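Local coordinates for protein peroxiredoxin (Akkermansia muciniphila, PDB 6KHX) that reduces peroxides as a peroxiredoxin of the typical 2-Cys class, working through a peroxidatic and a resolving cysteine that come from partner subunits, at the interface of chains A and B. Residues are numbered along the deposited sequence; one frame, centred on the assembly and turned at random. Chains: chain A/B, Peroxiredoxin.

Contact 1: the interface of chains A and B. Residues chain A 182, 196-198; chain B 47.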
# COMPACT_ATOMS: atom_id res chain seq x y z
N VAL A 182 -7.39 -51.50 2.30
CA VAL A 182 -6.21 -50.73 1.95
C VAL A 182 -5.12 -51.68 1.47
O VAL A 182 -5.04 -52.83 1.90
CB VAL A 182 -5.76 -49.88 3.15
CG1 VAL A 182 -6.84 -48.87 3.51
CG2 VAL A 182 -5.42 -50.77 4.34
N PRO A 196 -8.65 -51.92 7.04
CA PRO A 196 -8.13 -50.76 7.79
C PRO A 196 -8.70 -50.64 9.19
O PRO A 196 -9.59 -49.83 9.44
CB PRO A 196 -8.53 -49.57 6.92
CG PRO A 196 -9.74 -50.04 6.18
CD PRO A 196 -9.52 -51.51 5.92
N SER A 197 -8.20 -51.46 10.11
CA SER A 197 -8.63 -51.44 11.50
C SER A 197 -7.50 -51.96 12.37
O SER A 197 -6.51 -52.50 11.87
CB SER A 197 -9.89 -52.29 11.72
OG SER A 197 -9.59 -53.67 11.54
N HIS A 198 -7.64 -51.76 13.68
CA HIS A 198 -6.67 -52.30 14.63
C HIS A 198 -6.50 -53.80 14.43
O HIS A 198 -5.38 -54.30 14.23
CB HIS A 198 -7.13 -51.99 16.06
CG HIS A 198 -7.45 -50.54 16.29
ND1 HIS A 198 -6.54 -49.53 16.08
CD2 HIS A 198 -8.59 -49.94 16.71
CE1 HIS A 198 -7.10 -48.37 16.36
NE2 HIS A 198 -8.34 -48.59 16.75
N PHE B 47 -2.29 -48.62 9.56
CA PHE B 47 -2.49 -49.86 8.82
C PHE B 47 -1.46 -50.07 7.71
O PHE B 47 -0.63 -50.97 7.82
CB PHE B 47 -3.92 -49.87 8.28
CG PHE B 47 -4.93 -49.31 9.25
CD1 PHE B 47 -4.96 -49.75 10.57
CD2 PHE B 47 -5.82 -48.32 8.85
CE1 PHE B 47 -5.88 -49.21 11.47
CE2 PHE B 47 -6.74 -47.79 9.74
CZ PHE B 47 -6.77 -48.23 11.05

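Contact 2: the interface of chains A and B. Residues chain A 46-48, 50-51; chain B 182, 194, 201, 204.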
# COMPACT_ATOMS: atom_id res chain seq x y z
N THR A 46 13.52 -36.49 -28.85
CA THR A 46 14.68 -36.72 -27.99
C THR A 46 14.88 -38.21 -27.72
O THR A 46 14.73 -39.03 -28.63
CB THR A 46 14.56 -35.94 -26.68
OG1 THR A 46 13.27 -36.15 -26.10
CG2 THR A 46 14.75 -34.46 -26.96
N PHE A 47 15.22 -38.56 -26.48
CA PHE A 47 15.85 -39.85 -26.19
C PHE A 47 14.99 -40.76 -25.32
O PHE A 47 14.54 -41.79 -25.80
CB PHE A 47 17.23 -39.57 -25.58
CG PHE A 47 17.96 -38.43 -26.23
CD1 PHE A 47 18.09 -38.37 -27.62
CD2 PHE A 47 18.47 -37.38 -25.47
CE1 PHE A 47 18.73 -37.30 -28.23
CE2 PHE A 47 19.12 -36.32 -26.08
CZ PHE A 47 19.24 -36.28 -27.46
N VAL A 48 14.78 -40.43 -24.04
CA VAL A 48 13.93 -41.29 -23.21
C VAL A 48 12.46 -41.15 -23.62
O VAL A 48 11.69 -42.13 -23.56
CB VAL A 48 14.12 -40.97 -21.71
CG1 VAL A 48 13.19 -41.82 -20.86
CG2 VAL A 48 15.56 -41.22 -21.30
N PRO A 50 10.76 -40.90 -26.53
CA PRO A 50 10.18 -41.85 -27.49
C PRO A 50 10.02 -43.24 -26.91
O PRO A 50 9.04 -43.92 -27.23
CB PRO A 50 11.18 -41.83 -28.66
CG PRO A 50 12.43 -41.31 -28.09
CD PRO A 50 12.01 -40.33 -27.04
N THR A 51 10.95 -43.69 -26.07
CA THR A 51 10.80 -45.01 -25.46
C THR A 51 9.60 -45.05 -24.52
O THR A 51 8.85 -46.03 -24.51
CB THR A 51 12.07 -45.43 -24.72
OG1 THR A 51 12.13 -44.81 -23.43
CG2 THR A 51 13.29 -45.04 -25.53
N VAL B 182 21.23 -42.35 -20.56
CA VAL B 182 19.89 -42.14 -20.02
C VAL B 182 19.15 -43.47 -20.03
O VAL B 182 19.37 -44.33 -20.89
CB VAL B 182 19.15 -41.04 -20.81
CG1 VAL B 182 19.88 -39.72 -20.67
CG2 VAL B 182 19.02 -41.41 -22.27
N MET B 194 20.93 -46.06 -22.95
CA MET B 194 20.89 -45.33 -24.21
C MET B 194 21.82 -44.13 -24.17
O MET B 194 21.94 -43.46 -23.13
CB MET B 194 19.46 -44.87 -24.52
CG MET B 194 19.32 -44.03 -25.78
SD MET B 194 17.64 -43.39 -25.92
CE MET B 194 16.74 -44.80 -25.30
N VAL B 201 19.44 -42.70 -29.73
CA VAL B 201 18.03 -43.08 -29.66
C VAL B 201 17.64 -43.87 -30.90
O VAL B 201 16.87 -44.85 -30.81
CB VAL B 201 17.13 -41.85 -29.43
CG1 VAL B 201 17.27 -40.84 -30.56
CG2 VAL B 201 15.68 -42.26 -29.25
N TYR B 204 19.00 -47.41 -30.29
CA TYR B 204 18.24 -48.12 -29.27
C TYR B 204 16.89 -48.58 -29.80
O TYR B 204 16.48 -49.73 -29.59
CB TYR B 204 18.05 -47.26 -28.02
CG TYR B 204 17.23 -47.95 -26.94
CD1 TYR B 204 15.84 -47.83 -26.91
CD2 TYR B 204 17.84 -48.72 -25.96
CE1 TYR B 204 15.08 -48.47 -25.94
CE2 TYR B 204 17.09 -49.36 -24.98
CZ TYR B 204 15.71 -49.23 -24.97
OH TYR B 204 14.97 -49.86 -24.00

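Contact 1: the interface of chains A and B
The phenyl ring of B:Phe47 lies flat beneath the peptide bond that joins A:Pro196 to A:Ser197. On this face A:Pro196 C sits 3.5 Å from the ring centroid, and A:Ser197 N rides at the same height over the centre, so the amide runs roughly parallel to the ring and packs on its face. The two rims under this segment meet different groups. Toward one, B:Phe47 CD2 lies below the proline, 3.5 Å from A:Pro196 CA and 3.6 Å from the ring methylene A:Pro196 CB. Toward the other, B:Phe47 CE1 comes within 3.3 Å of A:Ser197 C, and the serine carbonyl oxygen is 3.4 Å from B:Phe47 CD1. The hydroxymethyl group of A:Ser197 points away from the phenyl, leaving the contact to its main chain. B:Phe47 CG stands anti to its own carbonyl carbon, beside the backbone N (chi1 -39°), which lays the ring along the 196-197 segment. A:Val182 borders the stem of the side chain, its CG2 methyl 4.3 Å from B:Phe47 CB. B:Phe47 belongs to the active-site loop just ahead of helix 48-58, whose first turn carries the peroxidatic cysteine; the A:Pro196-A:Ser197 segment leads into the C-terminal helix 198-207, and A:Val182 directly precedes the resolving cysteine.

Contact 2: the interface of chains A and B
At the apolar centre the methyl end of B:Met194 meets the methyl of A:Thr51 tip to tip, CE to CG2 at 3.5 Å. The methionine chain runs out extended through its first two torsions and bends at the sulfur (chi3 -38°), which turns CE toward the threonine and also lays it over one face of B:Tyr204, near the rim. That tyrosine backs the pair from the side, its CE1 3.9 Å from A:Thr51 CG2. A serine in place of A:Thr51 would keep the hydroxyl but is likely to leave B:Met194 CE without its methyl mate, opening a gap beside B:Tyr204 and setting the thioether end freer to turn. Nearby, A:Val48 CG2 and B:Val182 CG2 come together at 3.6 Å as the two side chains slant across each other. B:Val201, on helix 198-209, splits its two branches: CG2 packs on the ring carbon A:Pro50 CG (3.6 Å), while CG1 lies in the plane of the A:Phe47 phenyl, at its edge, 3.9 Å from CD1. A:Thr46 CB sits over a face of that phenyl, within the same chain. Outward, the packing reaches main-chain carbonyls. B:Val201 CG2 abuts A:Thr46 O at 3.4 Å, and B:Met194 SD lies 3.5 Å from A:Phe47 O; both are van der Waals contacts. A:Thr46 is the conserved active-site threonine of the peroxiredoxin PXXXTXXC motif; the partner's C-terminal region packs against the catalytic loop and the first turn of helix 48-58 and may steady them. Inside that turn A:Thr51 OG1, set between its backbone N and carbonyl carbon, donates in the carbonyl plane to a lone pair of A:Val48 O, 2.7 Å away at a C=O...O angle of 133°.

Contact 1 and contact 2 lie about 42 Å apart, measured between the centres of their C-alpha atoms, at opposite ends of one two-fold symmetric dimer interface. B:Phe47 and A:Val182 of contact 1 recur as A:Phe47 and B:Val182 in contact 2, so the two sample different parts of equivalent, two-fold related junctions. In each, the C-terminal region of one subunit closes over the peroxidatic loop of the other. This reciprocal arrangement probably couples the two active sites to dimer formation, and the dimer in turn recurs within the deposited assembly of ten chains.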